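PDB 6DY3: N-acylethanolamine-hydrolyzing acid amidase beta-subunit from Caenorhabditis elegans, which probably hydrolyses bioactive fatty acid amides such as N-palmitoylethanolamine to ethanolamine and free fatty acids, as the beta subunit of a self-cleaved heterodimer. Local coordinates for residues 214-219 with 223-228. Sequence-based numbering, arbitrary orientation.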
ATOM      1  N   VAL B 214      -2.293  -4.167  11.272  1.00 29.15           N
ATOM      2  CA  VAL B 214      -1.060  -4.419  12.002  1.00 29.62           C
ATOM      3  C   VAL B 214      -0.420  -5.666  11.416  1.00 30.90           C
ATOM      4  O   VAL B 214      -1.108  -6.651  11.121  1.00 30.69           O
ATOM      5  CB  VAL B 214      -1.304  -4.592  13.517  1.00 31.67           C
ATOM      6  CG1 VAL B 214       0.011  -4.853  14.243  1.00 31.85           C
ATOM      7  CG2 VAL B 214      -2.010  -3.367  14.102  1.00 29.99           C
ATOM      8  N   MET B 215       0.896  -5.625  11.256  1.00 33.34           N
ATOM      9  CA  MET B 215       1.659  -6.740  10.716  1.00 33.46           C
ATOM     10  C   MET B 215       2.867  -6.973  11.605  1.00 37.11           C
ATOM     11  O   MET B 215       3.580  -6.024  11.949  1.00 37.46           O
ATOM     12  CB  MET B 215       2.102  -6.469   9.278  1.00 34.13           C
ATOM     13  CG  MET B 215       0.965  -6.463   8.272  1.00 36.43           C
ATOM     14  SD  MET B 215       1.531  -6.079   6.602  1.00 35.37           S
ATOM     15  CE  MET B 215       2.009  -4.361   6.783  1.00 40.38           C
ATOM     16  N   VAL B 216       3.073  -8.223  12.000  1.00 39.15           N
ATOM     17  CA  VAL B 216       4.262  -8.623  12.742  1.00 37.63           C
ATOM     18  C   VAL B 216       4.909  -9.765  11.971  1.00 39.13           C
ATOM     19  O   VAL B 216       4.628 -10.937  12.254  1.00 43.04           O
ATOM     20  CB  VAL B 216       3.920  -9.040  14.179  1.00 38.34           C
ATOM     21  CG1 VAL B 216       5.193  -9.147  15.008  1.00 40.16           C
ATOM     22  CG2 VAL B 216       2.928  -8.064  14.809  1.00 36.99           C
ATOM     23  N   PRO B 217       5.758  -9.486  10.982  1.00 39.44           N
ATOM     24  CA  PRO B 217       6.314 -10.583  10.174  1.00 38.48           C
ATOM     25  C   PRO B 217       7.138 -11.575  10.975  1.00 39.30           C
ATOM     26  O   PRO B 217       7.261 -12.731  10.556  1.00 39.37           O
ATOM     27  CB  PRO B 217       7.167  -9.849   9.129  1.00 37.56           C
ATOM     28  CG  PRO B 217       7.464  -8.524   9.734  1.00 36.37           C
ATOM     29  CD  PRO B 217       6.271  -8.172  10.557  1.00 35.74           C
ATOM     30  N   GLY B 218       7.690 -11.173  12.118  1.00 39.57           N
ATOM     31  CA  GLY B 218       8.512 -12.073  12.906  1.00 43.07           C
ATOM     32  C   GLY B 218       7.748 -13.150  13.650  1.00 46.87           C
ATOM     33  O   GLY B 218       8.379 -14.079  14.166  1.00 50.71           O
ATOM     34  N   LEU B 219       6.424 -13.046  13.728  1.00 44.88           N
ATOM     35  CA  LEU B 219       5.646 -14.036  14.451  1.00 45.05           C
ATOM     36  C   LEU B 219       5.769 -15.406  13.781  1.00 47.38           C
ATOM     37  O   LEU B 219       5.882 -15.502  12.555  1.00 45.89           O
ATOM     38  CB  LEU B 219       4.177 -13.626  14.501  1.00 45.46           C
ATOM     39  CG  LEU B 219       3.771 -12.512  15.470  1.00 41.80           C
ATOM     40  CD1 LEU B 219       2.288 -12.223  15.308  1.00 39.91           C
ATOM     41  CD2 LEU B 219       4.092 -12.860  16.918  1.00 40.40           C
ATOM     42  N   ALA B 223       1.300 -15.040   9.104  1.00 45.09           N
ATOM     43  CA  ALA B 223       0.241 -15.089   8.104  1.00 43.97           C
ATOM     44  C   ALA B 223      -1.129 -15.197   8.760  1.00 44.40           C
ATOM     45  O   ALA B 223      -2.072 -14.509   8.357  1.00 46.55           O
ATOM     46  CB  ALA B 223       0.469 -16.261   7.146  1.00 46.83           C
ATOM     47  N   ASP B 224      -1.250 -16.034   9.793  1.00 47.95           N
ATOM     48  CA  ASP B 224      -2.528 -16.170  10.484  1.00 48.67           C
ATOM     49  C   ASP B 224      -2.925 -14.865  11.155  1.00 44.53           C
ATOM     50  O   ASP B 224      -4.103 -14.487  11.150  1.00 46.21           O
ATOM     51  CB  ASP B 224      -2.454 -17.303  11.509  1.00 53.35           C
ATOM     52  CG  ASP B 224      -2.303 -18.671  10.862  1.00 55.06           C
ATOM     53  OD1 ASP B 224      -2.366 -18.751   9.619  1.00 53.51           O
ATOM     54  OD2 ASP B 224      -2.128 -19.669  11.597  1.00 56.76           O
ATOM     55  N   TYR B 225      -1.956 -14.164  11.743  1.00 41.00           N
ATOM     56  CA  TYR B 225      -2.244 -12.892  12.395  1.00 40.12           C
ATOM     57  C   TYR B 225      -2.716 -11.847  11.389  1.00 41.94           C
ATOM     58  O   TYR B 225      -3.760 -11.211  11.579  1.00 40.08           O
ATOM     59  CB  TYR B 225      -1.001 -12.397  13.134  1.00 36.32           C
ATOM     60  CG  TYR B 225      -1.201 -11.049  13.767  1.00 39.63           C
ATOM     61  CD1 TYR B 225      -1.856 -10.925  14.984  1.00 37.44           C
ATOM     62  CD2 TYR B 225      -0.754  -9.894  13.135  1.00 43.33           C
ATOM     63  CE1 TYR B 225      -2.052  -9.692  15.565  1.00 37.27           C
ATOM     64  CE2 TYR B 225      -0.945  -8.651  13.708  1.00 44.26           C
ATOM     65  CZ  TYR B 225      -1.596  -8.557  14.926  1.00 42.24           C
ATOM     66  OH  TYR B 225      -1.794  -7.323  15.501  1.00 43.04           O
ATOM     67  N   PHE B 226      -1.947 -11.649  10.315  1.00 41.26           N
ATOM     68  CA  PHE B 226      -2.288 -10.643   9.316  1.00 35.93           C
ATOM     69  C   PHE B 226      -3.667 -10.880   8.716  1.00 37.72           C
ATOM     70  O   PHE B 226      -4.342  -9.925   8.312  1.00 41.12           O
ATOM     71  CB  PHE B 226      -1.219 -10.639   8.221  1.00 33.18           C
ATOM     72  CG  PHE B 226      -1.399  -9.567   7.183  1.00 35.24           C
ATOM     73  CD1 PHE B 226      -0.944  -9.770   5.887  1.00 36.21           C
ATOM     74  CD2 PHE B 226      -1.993  -8.350   7.502  1.00 36.97           C
ATOM     75  CE1 PHE B 226      -1.095  -8.789   4.923  1.00 37.89           C
ATOM     76  CE2 PHE B 226      -2.150  -7.364   6.545  1.00 35.33           C
ATOM     77  CZ  PHE B 226      -1.698  -7.581   5.252  1.00 36.63           C
ATOM     78  N   ARG B 227      -4.100 -12.141   8.644  1.00 37.58           N
ATOM     79  CA  ARG B 227      -5.384 -12.488   8.044  1.00 38.55           C
ATOM     80  C   ARG B 227      -6.573 -12.011   8.869  1.00 38.32           C
ATOM     81  O   ARG B 227      -7.701 -12.021   8.362  1.00 37.82           O
ATOM     82  CB  ARG B 227      -5.472 -14.006   7.848  1.00 39.12           C
ATOM     83  CG  ARG B 227      -6.561 -14.449   6.891  1.00 41.57           C
ATOM     84  CD  ARG B 227      -6.558 -15.964   6.680  1.00 47.32           C
ATOM     85  NE  ARG B 227      -5.274 -16.451   6.170  1.00 48.96           N
ATOM     86  CZ  ARG B 227      -4.376 -17.136   6.879  1.00 48.19           C
ATOM     87  NH1 ARG B 227      -4.607 -17.448   8.151  1.00 51.73           N
ATOM     88  NH2 ARG B 227      -3.239 -17.522   6.308  1.00 41.68           N
ATOM     89  N   GLN B 228      -6.354 -11.604  10.121  1.00 37.99           N
ATOM     90  CA  GLN B 228      -7.435 -11.178  11.001  1.00 39.21           C
ATOM     91  C   GLN B 228      -7.140  -9.861  11.709  1.00 40.01           C
ATOM     92  O   GLN B 228      -7.933  -9.442  12.560  1.00 35.32           O
ATOM     93  CB  GLN B 228      -7.727 -12.266  12.042  1.00 39.50           C
ATOM     94  CG  GLN B 228      -6.521 -12.648  12.901  1.00 40.60           C
ATOM     95  CD  GLN B 228      -6.263 -11.683  14.044  1.00 39.57           C
ATOM     96  OE1 GLN B 228      -7.105 -11.495  14.924  1.00 37.78           O
ATOM     97  NE2 GLN B 228      -5.098 -11.046  14.020  1.00 40.83           N
TER
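Met215 lies alongside Phe226, the two side chains pointing the same way, with Met215 CG and SD over one face of the ring and CE turning away from it. Met215 CG makes a CH-pi contact, 3.9 Å from the Phe226 ring centroid, and Met215 SD a Met-aromatic contact, 18° off the ring normal. Met215 is extended as far as SD and then bends at chi3 (-68°), while Phe226 sets CG opposite its backbone N (chi1 -175°), which brings the ring face under Met215 CG and SD. His33 meets the same ring edge-to-face. Tyr225, one residue earlier on the helix, crosses the strand end instead: Val214 O sits obliquely to its ring, 3.3 Å from Tyr225 CE2, and Met215 N lies at the ring edge. Both partners come from the C-terminal part of the Ntn-hydrolase fold, where strand 209-215 of the antiparallel sheet runs into a type I turn, Val216 to Leu219, and the chain doubles back through helix 222-226. The Met215 side chain lies about 5 Å from that of Arg17, a residue probably important for activity. Replacing Phe226 by an alanine would probably leave Met215 CG and SD without the ring face they pack on, and His33 without its aromatic partner. At the end of the turn, Leu219 CD1 rests 3.9 Å from Tyr225 CB, and at the far end of the ring Val214 CG1 comes within 3.3 Å of Tyr225 OH, which hydrogen-bonds to Glu192.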